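Local coordinates for protein gamma-glutamyl phosphate reductase (Thermotoga maritima, PDB 1O20) that probably catalyses the NADPH-dependent reduction of L-glutamyl phosphate to the corresponding semialdehyde, a step of proline biosynthesis, at residues T266-E271 with S379-D384; T348-S353 with I394-Q399; K54-A59 with N166-S171; K48-R53 with E89-C94. One frame throughout, in Å; residues are numbered along the deposited sequence.

Interaction 1 of 4, residues T266-E271 with S379-D384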
loop_
_atom_site.group_PDB
_atom_site.type_symbol
_atom_site.label_atom_id
_atom_site.label_comp_id
_atom_site.label_asym_id
_atom_site.label_seq_id
_atom_site.Cartn_x
_atom_site.Cartn_y
_atom_site.Cartn_z
ATOM N N THR A 266 -9.225 -3.849 -6.359
ATOM C CA THR A 266 -7.941 -3.540 -5.708
ATOM C C THR A 266 -6.742 -4.135 -6.511
ATOM O O THR A 266 -6.872 -5.074 -7.296
ATOM C CB THR A 266 -7.994 -3.953 -4.205
ATOM O OG1 THR A 266 -6.850 -3.407 -3.496
ATOM C CG2 THR A 266 -7.868 -5.441 -4.036
ATOM N N CYS A 267 -5.566 -3.550 -6.385
ATOM C CA CYS A 267 -4.623 -3.738 -7.487
ATOM C C CYS A 267 -3.816 -5.046 -7.450
ATOM O O CYS A 267 -3.087 -5.334 -8.416
ATOM C CB CYS A 267 -3.720 -2.524 -7.609
ATOM S SG CYS A 267 -2.843 -2.348 -6.103
ATOM N N ASN A 268 -3.958 -5.857 -6.390
ATOM C CA ASN A 268 -3.330 -7.189 -6.365
ATOM C C ASN A 268 -4.247 -8.276 -7.027
ATOM O O ASN A 268 -3.918 -9.450 -7.051
ATOM C CB ASN A 268 -2.871 -7.552 -4.926
ATOM C CG ASN A 268 -4.030 -7.714 -3.953
ATOM O OD1 ASN A 268 -5.204 -7.890 -4.368
ATOM N ND2 ASN A 268 -3.729 -7.629 -2.654
ATOM N N ALA A 269 -5.397 -7.861 -7.544
ATOM C CA ALA A 269 -6.255 -8.695 -8.376
ATOM C C ALA A 269 -5.481 -9.152 -9.612
ATOM O O ALA A 269 -4.786 -8.366 -10.252
ATOM C CB ALA A 269 -7.473 -7.904 -8.800
ATOM N N ALA A 270 -5.593 -10.426 -9.950
ATOM C CA ALA A 270 -5.021 -10.932 -11.193
ATOM C C ALA A 270 -5.761 -10.279 -12.373
ATOM O O ALA A 270 -6.966 -10.100 -12.330
ATOM C CB ALA A 270 -5.166 -12.427 -11.239
ATOM N N GLU A 271 -5.023 -9.846 -13.370
ATOM C CA GLU A 271 -5.580 -9.215 -14.562
ATOM C C GLU A 271 -5.350 -10.060 -15.807
ATOM O O GLU A 271 -6.062 -9.917 -16.829
ATOM C CB GLU A 271 -4.895 -7.857 -14.761
ATOM C CG GLU A 271 -5.082 -6.920 -13.594
ATOM C CD GLU A 271 -6.509 -6.387 -13.457
ATOM O OE1 GLU A 271 -7.381 -6.765 -14.269
ATOM O OE2 GLU A 271 -6.749 -5.613 -12.494
ATOM N N SER A 379 -2.567 -17.514 -4.612
ATOM C CA SER A 379 -3.262 -16.355 -5.122
ATOM C C SER A 379 -2.427 -15.100 -4.946
ATOM O O SER A 379 -1.696 -14.958 -3.939
ATOM C CB SER A 379 -4.586 -16.195 -4.384
ATOM O OG SER A 379 -5.337 -15.098 -4.862
ATOM N N THR A 380 -2.566 -14.161 -5.888
ATOM C CA THR A 380 -1.918 -12.838 -5.773
ATOM C C THR A 380 -2.620 -11.923 -4.730
ATOM O O THR A 380 -2.113 -10.857 -4.399
ATOM C CB THR A 380 -1.896 -12.117 -7.134
ATOM O OG1 THR A 380 -3.191 -12.108 -7.708
ATOM C CG2 THR A 380 -1.042 -12.833 -8.181
ATOM N N ARG A 381 -3.797 -12.337 -4.255
ATOM C CA ARG A 381 -4.529 -11.623 -3.218
ATOM C C ARG A 381 -3.779 -11.501 -1.917
ATOM O O ARG A 381 -4.166 -10.726 -1.037
ATOM C CB ARG A 381 -5.845 -12.341 -2.930
ATOM C CG ARG A 381 -6.900 -12.150 -4.001
ATOM C CD ARG A 381 -7.590 -10.801 -3.921
ATOM N NE ARG A 381 -8.250 -10.611 -2.647
ATOM C CZ ARG A 381 -8.248 -9.485 -1.928
ATOM N NH1 ARG A 381 -7.625 -8.394 -2.351
ATOM N NH2 ARG A 381 -8.883 -9.463 -0.762
ATOM N N PHE A 382 -2.740 -12.288 -1.744
ATOM C CA PHE A 382 -2.028 -12.269 -0.498
ATOM C C PHE A 382 -1.118 -11.064 -0.379
ATOM O O PHE A 382 -0.597 -10.841 0.699
ATOM C CB PHE A 382 -1.215 -13.545 -0.321
ATOM C CG PHE A 382 -2.054 -14.779 -0.073
ATOM C CD1 PHE A 382 -2.907 -14.856 1.012
ATOM C CD2 PHE A 382 -1.952 -15.882 -0.909
ATOM C CE1 PHE A 382 -3.664 -16.012 1.239
ATOM C CE2 PHE A 382 -2.677 -16.992 -0.695
ATOM C CZ PHE A 382 -3.562 -17.068 0.385
ATOM N N THR A 383 -0.908 -10.295 -1.454
ATOM C CA THR A 383 0.037 -9.183 -1.405
ATOM C C THR A 383 -0.631 -8.029 -0.635
ATOM O O THR A 383 -1.413 -7.257 -1.208
ATOM C CB THR A 383 0.439 -8.706 -2.777
ATOM O OG1 THR A 383 1.058 -9.777 -3.505
ATOM C CG2 THR A 383 1.561 -7.609 -2.625
ATOM N N ASP A 384 -0.327 -7.976 0.665
ATOM C CA ASP A 384 -1.084 -7.190 1.621
ATOM C C ASP A 384 -0.442 -7.312 3.000
ATOM O O ASP A 384 -0.021 -8.394 3.419
ATOM C CB ASP A 384 -2.525 -7.720 1.644
ATOM C CG ASP A 384 -3.326 -7.211 2.832
ATOM O OD1 ASP A 384 -3.332 -7.883 3.902
ATOM O OD2 ASP A 384 -3.937 -6.126 2.776
#
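Thr380 OG1 donates to Asn268 O at 2.8 Å. The hydroxyl lies nearly in line with the carbonyl, with a C=O...donor angle of 168°. The same asparagine is held again by its side chain. Its CG sits between the backbone N and the carbonyl carbon (chi1 66°), which turns the amide toward the 379-384 loop. Asn268 CB comes within 3.4 Å of Thr380 O. Asn268 ND2 gives a bond of 2.8 Å to Thr383 O. The acceptor lies in the amide plane, but the N-H arrives from above the carbonyl plane of Thr383. At the other end of the amide, Arg381 NH1 donates to a lone pair of Asn268 OD1 at 3.2 Å. The amide and guanidinium planes are 65° apart. The arginine chain bends at chi2 and chi3, and its tip comes back toward the asparagine. Its NE is bonded to Gln262. Thr266 CG2 approaches Arg381 NH1 obliquely at 3.4 Å. Backbone and amide of the buried Asn268 are thus tied to three residues of one loop. Each segment also has its own turn: a type I turn from Thr266 to Ala269, and an ST turn in which Ser379 OG accepts from Arg381 N. The first turn leads into strand 270-276 of the seven-stranded parallel sheet. In aldehyde dehydrogenases this loop of the catalytic domain carries the nucleophilic cysteine, and Cys267 lies in it here.

Interaction 2 of 4, residues T348-S353 with I394-Q399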
loop_
_atom_site.group_PDB
_atom_site.type_symbol
_atom_site.label_atom_id
_atom_site.label_comp_id
_atom_site.label_asym_id
_atom_site.label_seq_id
_atom_site.Cartn_x
_atom_site.Cartn_y
_atom_site.Cartn_z
ATOM N N THR A 348 3.991 -4.775 -14.009
ATOM C CA THR A 348 4.303 -3.505 -13.373
ATOM C C THR A 348 5.013 -3.738 -12.051
ATOM O O THR A 348 5.113 -2.838 -11.231
ATOM C CB THR A 348 3.044 -2.706 -13.148
ATOM O OG1 THR A 348 2.065 -3.478 -12.413
ATOM C CG2 THR A 348 2.376 -2.355 -14.509
ATOM N N GLY A 349 5.457 -4.969 -11.811
ATOM C CA GLY A 349 6.280 -5.256 -10.654
ATOM C C GLY A 349 5.522 -5.364 -9.347
ATOM O O GLY A 349 6.078 -5.143 -8.287
ATOM N N HIS A 350 4.249 -5.730 -9.412
ATOM C CA HIS A 350 3.451 -5.883 -8.199
ATOM C C HIS A 350 3.468 -7.330 -7.721
ATOM O O HIS A 350 4.235 -7.683 -6.817
ATOM C CB HIS A 350 2.021 -5.362 -8.444
ATOM C CG HIS A 350 1.215 -5.148 -7.200
ATOM N ND1 HIS A 350 0.793 -6.180 -6.394
ATOM C CD2 HIS A 350 0.744 -4.006 -6.629
ATOM C CE1 HIS A 350 0.098 -5.687 -5.382
ATOM N NE2 HIS A 350 0.064 -4.369 -5.491
ATOM N N SER A 351 2.563 -8.138 -8.278
ATOM C CA SER A 351 2.383 -9.510 -7.908
ATOM C C SER A 351 2.335 -10.409 -9.167
ATOM O O SER A 351 1.681 -10.090 -10.138
ATOM C CB SER A 351 1.095 -9.651 -7.096
ATOM O OG SER A 351 1.186 -8.847 -5.950
ATOM N N GLU A 352 3.038 -11.542 -9.106
ATOM C CA GLU A 352 3.097 -12.520 -10.200
ATOM C C GLU A 352 3.092 -13.923 -9.605
ATOM O O GLU A 352 3.757 -14.170 -8.599
ATOM C CB GLU A 352 4.365 -12.301 -11.051
ATOM C CG GLU A 352 4.598 -10.871 -11.497
ATOM C CD GLU A 352 3.557 -10.323 -12.477
ATOM O OE1 GLU A 352 2.690 -11.097 -12.927
ATOM O OE2 GLU A 352 3.591 -9.104 -12.773
ATOM N N SER A 353 2.371 -14.838 -10.243
ATOM C CA SER A 353 2.193 -16.193 -9.744
ATOM C C SER A 353 2.371 -17.290 -10.798
ATOM O O SER A 353 1.956 -17.148 -11.968
ATOM C CB SER A 353 0.822 -16.338 -9.125
ATOM O OG SER A 353 0.687 -17.645 -8.550
ATOM N N ILE A 394 0.519 1.041 5.058
ATOM C CA ILE A 394 0.073 2.228 4.334
ATOM C C ILE A 394 -0.282 1.899 2.915
ATOM O O ILE A 394 -1.184 2.521 2.368
ATOM C CB ILE A 394 1.110 3.284 4.324
ATOM C CG1 ILE A 394 1.340 3.743 5.772
ATOM C CG2 ILE A 394 0.671 4.408 3.329
ATOM C CD1 ILE A 394 2.019 5.012 5.920
ATOM N N GLY A 395 0.421 0.938 2.321
ATOM C CA GLY A 395 0.097 0.441 0.994
ATOM C C GLY A 395 1.237 -0.413 0.474
ATOM O O GLY A 395 2.180 -0.663 1.207
ATOM N N ILE A 396 1.143 -0.860 -0.777
ATOM C CA ILE A 396 2.131 -1.753 -1.330
ATOM C C ILE A 396 3.056 -0.982 -2.205
ATOM O O ILE A 396 2.649 -0.551 -3.316
ATOM C CB ILE A 396 1.491 -2.816 -2.195
ATOM C CG1 ILE A 396 0.356 -3.553 -1.455
ATOM C CG2 ILE A 396 2.582 -3.755 -2.693
ATOM C CD1 ILE A 396 0.823 -4.502 -0.391
ATOM N N SER A 397 4.308 -0.840 -1.784
ATOM C CA SER A 397 5.299 -0.235 -2.642
ATOM C C SER A 397 5.725 -1.159 -3.812
ATOM O O SER A 397 6.007 -2.344 -3.599
ATOM C CB SER A 397 6.543 0.075 -1.832
ATOM O OG SER A 397 7.613 0.298 -2.711
ATOM N N THR A 398 5.842 -0.601 -5.015
ATOM C CA THR A 398 6.317 -1.342 -6.182
ATOM C C THR A 398 7.598 -0.839 -6.756
ATOM O O THR A 398 7.921 -1.217 -7.856
ATOM C CB THR A 398 5.268 -1.378 -7.303
ATOM O OG1 THR A 398 4.830 -0.056 -7.619
ATOM C CG2 THR A 398 4.004 -2.108 -6.813
ATOM N N GLN A 399 8.342 -0.031 -5.995
ATOM C CA GLN A 399 9.667 0.449 -6.376
ATOM C C GLN A 399 10.835 -0.343 -5.779
ATOM O O GLN A 399 10.692 -0.992 -4.773
ATOM C CB GLN A 399 9.813 1.879 -5.945
ATOM C CG GLN A 399 9.883 2.081 -4.404
ATOM C CD GLN A 399 9.925 3.549 -4.136
ATOM O OE1 GLN A 399 9.118 4.290 -4.734
ATOM N NE2 GLN A 399 10.906 4.007 -3.329
HETATM O O HOH W 1 3.691 -0.654 -10.258
HETATM O O HOH W 2 8.270 -3.916 -8.102
#
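The imidazole of His350 meets two methyl groups, one from Ile396 and one from Thr398. His350 NE2 lies 3.8 Å from Ile396 CG2. His350 CD2 lies 3.8 Å from Thr398 CG2. Both methyls approach the ring obliquely. The histidine and isoleucine side chains cross at about a right angle. His350 CG is anti to the backbone N (chi1 -165°), which carries the ring toward Ile396 and Thr398. The CG2 of Thr398 is anti to its carbonyl carbon, and this methyl also comes within 4.0 Å of Gly349 O.

The polar part of the contact runs through water. Water 1 donates to Thr348 O at 2.8 Å and accepts from Thr398 OG1 at 2.9 Å. Water 2 donates both to Gly349 O and to Thr398 O, the latter at 2.7 Å. Side chain and carbonyl of Thr398 are therefore each bridged to the 348-353 backbone.

Segment 348-353 runs into strand 351-355 of the seven-stranded parallel sheet, consistent with the catalytic domain of the aldehyde dehydrogenase fold. Strand 396-397 lies outside that sheet and pairs antiparallel with strand 405-406.

Further out, the ring is steadied by Ser351. His350 ND1 and Ser351 OG share a hydrogen bond of 2.7 Å, and Ser351 CB lies at the ring edge, in plane. The same hydroxyl is bonded to Thr383. Thr348, whose carbonyl holds water 1, is itself held through OG1, hydrogen-bonded to Val236 O and Asn238 N. On the other segment, Ser397 OG is bonded to Ala403 O.

Interaction 3 of 4, residues K54-A59 with N166-S171; sequences KEILEA and NKAIVS
Ile56 and Ile169 have like first torsions (chi1 -68° and -73°). In each, CG1 is anti to the carbonyl carbon and CG2 anti to the backbone N. In this setting Ile56 CG2 meets Ile169 CG1 at 3.9 Å, and the two side chains cross at about a right angle.

The contact is an antiparallel helix pair. The axes of the two short segments come within 8.5 Å, at 163° between their N-to-C directions. Helix 163-177 is the connecting helix of a beta-alpha-beta crossover. It follows strand 154-157 and leads to strand 187-189, the neighbouring parallel strand. Their four-stranded parallel sheet is consistent with the Rossmann-like cofactor domain of aldehyde dehydrogenases. Helix 53-69 belongs to the N-terminal helices and packs against this crossover helix.

Small side chains permit the close approach. Ile56 and Ala168 have the nearest CA atoms, 5.3 Å apart. Ala168 CB points at the facing helix and reaches the backbone itself, with Ile56 CA at 4.0 Å and Glu55 O at 4.1 Å. The CG1 branch of Ile56 also lies against this methyl. All the contacts across the pair are van der Waals contacts.

Both isoleucines are buried and continue into the surroundings. Ile56 touches Leu82. Ile169 touches Thr140 and Val141 of helix 138-149. The carboxylate of Glu55 turns away, toward a long and weak ion pair with Arg52. One turn on from Glu55, the methyl groups of Ala59 and Ala168 face each other, CB to CB at 3.8 Å.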
loop_
_atom_site.group_PDB
_atom_site.type_symbol
_atom_site.label_atom_id
_atom_site.label_comp_id
_atom_site.label_asym_id
_atom_site.label_seq_id
_atom_site.Cartn_x
_atom_site.Cartn_y
_atom_site.Cartn_z
ATOM N N LYS A 54 -20.126 11.778 17.241
ATOM C CA LYS A 54 -21.170 12.704 16.840
ATOM C C LYS A 54 -20.617 13.785 15.903
ATOM O O LYS A 54 -21.160 14.024 14.815
ATOM C CB LYS A 54 -21.762 13.360 18.099
ATOM C CG LYS A 54 -23.133 12.803 18.539
ATOM C CD LYS A 54 -23.251 11.259 18.664
ATOM C CE LYS A 54 -24.550 10.882 19.465
ATOM N NZ LYS A 54 -25.555 10.017 18.684
ATOM N N GLU A 55 -19.546 14.443 16.348
ATOM C CA GLU A 55 -18.901 15.501 15.589
ATOM C C GLU A 55 -18.388 14.959 14.246
ATOM O O GLU A 55 -18.582 15.571 13.207
ATOM C CB GLU A 55 -17.732 16.133 16.396
ATOM C CG GLU A 55 -18.164 17.023 17.569
ATOM C CD GLU A 55 -18.424 16.272 18.889
ATOM O OE1 GLU A 55 -18.426 14.992 18.939
ATOM O OE2 GLU A 55 -18.627 16.998 19.915
ATOM N N ILE A 56 -17.762 13.799 14.268
ATOM C CA ILE A 56 -17.182 13.215 13.065
ATOM C C ILE A 56 -18.291 12.853 12.080
ATOM O O ILE A 56 -18.165 13.073 10.891
ATOM C CB ILE A 56 -16.295 11.972 13.413
ATOM C CG1 ILE A 56 -15.053 12.439 14.186
ATOM C CG2 ILE A 56 -15.821 11.200 12.122
ATOM C CD1 ILE A 56 -14.421 11.345 15.059
ATOM N N LEU A 57 -19.383 12.293 12.585
ATOM C CA LEU A 57 -20.479 11.894 11.709
ATOM C C LEU A 57 -21.255 13.088 11.158
ATOM O O LEU A 57 -21.710 13.033 10.027
ATOM C CB LEU A 57 -21.406 10.896 12.424
ATOM C CG LEU A 57 -20.688 9.569 12.678
ATOM C CD1 LEU A 57 -21.625 8.559 13.321
ATOM C CD2 LEU A 57 -20.074 9.005 11.387
ATOM N N GLU A 58 -21.386 14.151 11.934
ATOM C CA GLU A 58 -22.023 15.391 11.460
ATOM C C GLU A 58 -21.194 16.071 10.373
ATOM O O GLU A 58 -21.728 16.543 9.388
ATOM C CB GLU A 58 -22.264 16.386 12.613
ATOM C CG GLU A 58 -22.637 17.805 12.179
ATOM C CD GLU A 58 -23.976 17.909 11.416
ATOM O OE1 GLU A 58 -24.213 18.988 10.824
ATOM O OE2 GLU A 58 -24.782 16.923 11.373
ATOM N N ALA A 59 -19.893 16.132 10.572
ATOM C CA ALA A 59 -18.985 16.597 9.541
ATOM C C ALA A 59 -19.088 15.731 8.272
ATOM O O ALA A 59 -19.168 16.247 7.131
ATOM C CB ALA A 59 -17.566 16.582 10.081
ATOM N N ASN A 166 -12.263 15.033 7.606
ATOM C CA ASN A 166 -10.874 14.985 7.994
ATOM C C ASN A 166 -10.522 16.035 9.025
ATOM O O ASN A 166 -9.714 15.766 9.925
ATOM C CB ASN A 166 -9.955 15.064 6.785
ATOM C CG ASN A 166 -9.989 13.793 5.938
ATOM O OD1 ASN A 166 -10.305 12.705 6.435
ATOM N ND2 ASN A 166 -9.650 13.927 4.670
ATOM N N LYS A 167 -11.142 17.191 8.944
ATOM C CA LYS A 167 -10.938 18.185 9.985
ATOM C C LYS A 167 -11.357 17.665 11.338
ATOM O O LYS A 167 -10.639 17.845 12.298
ATOM C CB LYS A 167 -11.750 19.439 9.742
ATOM C CG LYS A 167 -11.120 20.435 8.828
ATOM C CD LYS A 167 -11.919 21.739 8.869
ATOM C CE LYS A 167 -12.183 22.291 7.499
ATOM N NZ LYS A 167 -13.128 23.448 7.586
ATOM N N ALA A 168 -12.569 17.108 11.406
ATOM C CA ALA A 168 -13.101 16.615 12.642
ATOM C C ALA A 168 -12.250 15.473 13.208
ATOM O O ALA A 168 -12.031 15.408 14.421
ATOM C CB ALA A 168 -14.560 16.156 12.443
ATOM N N ILE A 169 -11.783 14.567 12.352
ATOM C CA ILE A 169 -10.947 13.458 12.783
ATOM C C ILE A 169 -9.610 14.037 13.310
ATOM O O ILE A 169 -9.129 13.672 14.423
ATOM C CB ILE A 169 -10.716 12.447 11.640
ATOM C CG1 ILE A 169 -11.982 11.623 11.362
ATOM C CG2 ILE A 169 -9.611 11.523 12.006
ATOM C CD1 ILE A 169 -12.030 10.968 10.024
ATOM N N VAL A 170 -9.022 14.946 12.541
ATOM C CA VAL A 170 -7.727 15.525 12.940
ATOM C C VAL A 170 -7.872 16.284 14.255
ATOM O O VAL A 170 -6.968 16.254 15.095
ATOM C CB VAL A 170 -7.114 16.421 11.841
ATOM C CG1 VAL A 170 -5.925 17.268 12.397
ATOM C CG2 VAL A 170 -6.611 15.560 10.690
ATOM N N SER A 171 -9.005 16.937 14.437
ATOM C CA SER A 171 -9.267 17.642 15.664
ATOM C C SER A 171 -9.289 16.652 16.836
ATOM O O SER A 171 -8.696 16.916 17.870
ATOM C CB SER A 171 -10.562 18.455 15.545
ATOM O OG SER A 171 -10.914 19.039 16.787
#

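Interaction 4 of 4, residues K48-R53 with E89-C94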
loop_
_atom_site.group_PDB
_atom_site.type_symbol
_atom_site.label_atom_id
_atom_site.label_comp_id
_atom_site.label_asym_id
_atom_site.label_seq_id
_atom_site.Cartn_x
_atom_site.Cartn_y
_atom_site.Cartn_z
ATOM N N LYS A 48 -10.625 9.361 21.797
ATOM C CA LYS A 48 -11.206 10.599 21.329
ATOM C C LYS A 48 -12.083 10.352 20.091
ATOM O O LYS A 48 -13.110 10.993 19.964
ATOM C CB LYS A 48 -10.155 11.698 21.063
ATOM C CG LYS A 48 -9.467 12.237 22.317
ATOM C CD LYS A 48 -10.388 13.126 23.185
ATOM C CE LYS A 48 -9.899 13.263 24.637
ATOM N NZ LYS A 48 -10.733 14.321 25.368
ATOM N N LEU A 49 -11.685 9.431 19.215
ATOM C CA LEU A 49 -12.521 9.058 18.092
ATOM C C LEU A 49 -13.857 8.516 18.611
ATOM O O LEU A 49 -14.924 8.913 18.138
ATOM C CB LEU A 49 -11.844 8.009 17.205
ATOM C CG LEU A 49 -10.609 8.367 16.371
ATOM C CD1 LEU A 49 -10.066 7.123 15.742
ATOM C CD2 LEU A 49 -10.921 9.398 15.308
ATOM N N ASP A 50 -13.788 7.647 19.608
ATOM C CA ASP A 50 -14.978 7.087 20.248
ATOM C C ASP A 50 -15.877 8.197 20.807
ATOM O O ASP A 50 -17.059 8.239 20.528
ATOM C CB ASP A 50 -14.571 6.111 21.361
ATOM C CG ASP A 50 -15.762 5.356 21.975
ATOM O OD1 ASP A 50 -16.675 4.921 21.238
ATOM O OD2 ASP A 50 -15.866 5.157 23.208
ATOM N N GLU A 51 -15.277 9.109 21.556
ATOM C CA GLU A 51 -15.976 10.232 22.149
ATOM C C GLU A 51 -16.517 11.276 21.164
ATOM O O GLU A 51 -17.444 11.982 21.510
ATOM C CB GLU A 51 -15.027 10.991 23.071
ATOM C CG GLU A 51 -14.724 10.327 24.395
ATOM C CD GLU A 51 -13.566 10.996 25.148
ATOM O OE1 GLU A 51 -13.401 12.264 25.115
ATOM O OE2 GLU A 51 -12.805 10.232 25.776
ATOM N N ARG A 52 -15.898 11.422 19.990
ATOM C CA ARG A 52 -16.243 12.497 19.054
ATOM C C ARG A 52 -17.012 11.963 17.857
ATOM O O ARG A 52 -17.092 12.609 16.813
ATOM C CB ARG A 52 -14.988 13.289 18.585
ATOM C CG ARG A 52 -14.258 14.084 19.663
ATOM C CD ARG A 52 -15.058 15.133 20.362
ATOM N NE ARG A 52 -14.299 15.823 21.405
ATOM C CZ ARG A 52 -14.804 16.777 22.171
ATOM N NH1 ARG A 52 -16.078 17.157 22.041
ATOM N NH2 ARG A 52 -14.043 17.385 23.076
ATOM N N ARG A 53 -17.617 10.797 18.032
ATOM C CA ARG A 53 -18.411 10.161 17.001
ATOM C C ARG A 53 -19.372 11.116 16.378
ATOM O O ARG A 53 -19.460 11.214 15.158
ATOM C CB ARG A 53 -19.261 9.054 17.599
ATOM C CG ARG A 53 -18.579 7.773 17.677
ATOM C CD ARG A 53 -19.395 6.690 18.411
ATOM N NE ARG A 53 -18.433 5.648 18.692
ATOM C CZ ARG A 53 -18.072 4.706 17.847
ATOM N NH1 ARG A 53 -18.618 4.610 16.641
ATOM N NH2 ARG A 53 -17.140 3.850 18.207
ATOM N N GLU A 89 -13.730 0.595 13.063
ATOM C CA GLU A 89 -12.587 0.024 12.342
ATOM C C GLU A 89 -11.368 0.894 12.636
ATOM O O GLU A 89 -10.261 0.367 12.739
ATOM C CB GLU A 89 -12.754 -0.062 10.796
ATOM C CG GLU A 89 -13.771 -1.076 10.279
ATOM C CD GLU A 89 -14.168 -0.910 8.784
ATOM O OE1 GLU A 89 -13.926 0.140 8.118
ATOM O OE2 GLU A 89 -14.771 -1.864 8.265
HETATM N N MSE A 90 -11.566 2.212 12.683
HETATM C CA MSE A 90 -10.454 3.146 12.990
HETATM C C MSE A 90 -9.903 2.854 14.386
HETATM O O MSE A 90 -8.670 2.833 14.591
HETATM C CB MSE A 90 -10.910 4.608 12.892
HETATM C CG MSE A 90 -11.097 5.111 11.475
HETATM SE SE MSE A 90 -11.932 6.923 11.595
HETATM C CE MSE A 90 -13.369 6.673 10.270
ATOM N N ILE A 91 -10.816 2.578 15.323
ATOM C CA ILE A 91 -10.456 2.266 16.707
ATOM C C ILE A 91 -9.669 0.950 16.831
ATOM O O ILE A 91 -8.624 0.920 17.477
ATOM C CB ILE A 91 -11.699 2.279 17.589
ATOM C CG1 ILE A 91 -12.059 3.731 17.920
ATOM C CG2 ILE A 91 -11.497 1.466 18.885
ATOM C CD1 ILE A 91 -13.532 3.980 18.343
ATOM N N LYS A 92 -10.166 -0.098 16.178
ATOM C CA LYS A 92 -9.486 -1.360 16.044
ATOM C C LYS A 92 -8.094 -1.204 15.397
ATOM O O LYS A 92 -7.157 -1.844 15.848
ATOM C CB LYS A 92 -10.347 -2.347 15.243
ATOM C CG LYS A 92 -9.621 -3.653 14.861
ATOM C CD LYS A 92 -10.554 -4.885 14.760
ATOM C CE LYS A 92 -9.814 -6.210 15.092
ATOM N NZ LYS A 92 -9.354 -6.976 13.837
ATOM N N ALA A 93 -7.959 -0.368 14.359
ATOM C CA ALA A 93 -6.643 -0.091 13.779
ATOM C C ALA A 93 -5.682 0.464 14.831
ATOM O O ALA A 93 -4.551 0.012 14.928
ATOM C CB ALA A 93 -6.739 0.879 12.587
ATOM N N CYS A 94 -6.140 1.402 15.652
ATOM C CA CYS A 94 -5.333 1.893 16.771
ATOM C C CYS A 94 -4.864 0.744 17.690
ATOM O O CYS A 94 -3.683 0.674 18.077
ATOM C CB CYS A 94 -6.113 2.902 17.604
ATOM S SG CYS A 94 -6.538 4.423 16.763
#
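Leu49 packs on the selenomethionine Met90 and on Ile91. Leu49 CD1 lies 3.9 Å from Met90 CB, and these two side chains cross at about a right angle. The selenium end of Met90 leads away. Leu49 CB lies 4.3 Å from Ile91 CG1. Both Leu49 and Met90 touch Val141 of helix 138-149 as well.

A second group of contacts sets a methyl against polar residues. Ile91 CD1 touches Asp50 CB at 3.8 Å and Arg53 NH2 at 3.6 Å. It comes to the guanidinium obliquely.

The ionic bonds centre on Arg53, first within its own segment. Its chain is extended from CG to NE. It grips one oxygen side-on: NE and NH2 both donate to Asp50 OD1 at 3.2 Å. The oxygen lies in the guanidinium plane and is met on its anti side, with the two nitrogens on opposite faces of the carboxylate plane. Arg53 also forms salt bridges to Asp88, through NH2, and to Asp84, through NH1.

Apolar side chains thus join helix 84-99 to the end of helix 35-51. Arg53, at the start of helix 53-69, adds its salt bridges to Asp84 and Asp88. The three acids probably offset its charge, so that it can lie against the Ile91 methyl.

The four contacts form two pairs. Interactions 1 and 2 have centres 9 Å apart and reach the same parallel sheet. His350 joins them: its CE1 lies 3.5 Å from Asn268 CB and its NE2 3.6 Å from Cys267 SG. If Cys267 has the role of the superfamily cysteine, this ring lines the active site. Interactions 3 and 4 have centres 11 Å apart, among the helices of the other lobe. Helices 35-51 and 53-69 follow each other in the chain, and Ile56 CD1 packs 4.0 Å from Leu49 O. The pairs do not touch. Interactions 2 and 4 come nearest, with closest atoms about 10 Å apart.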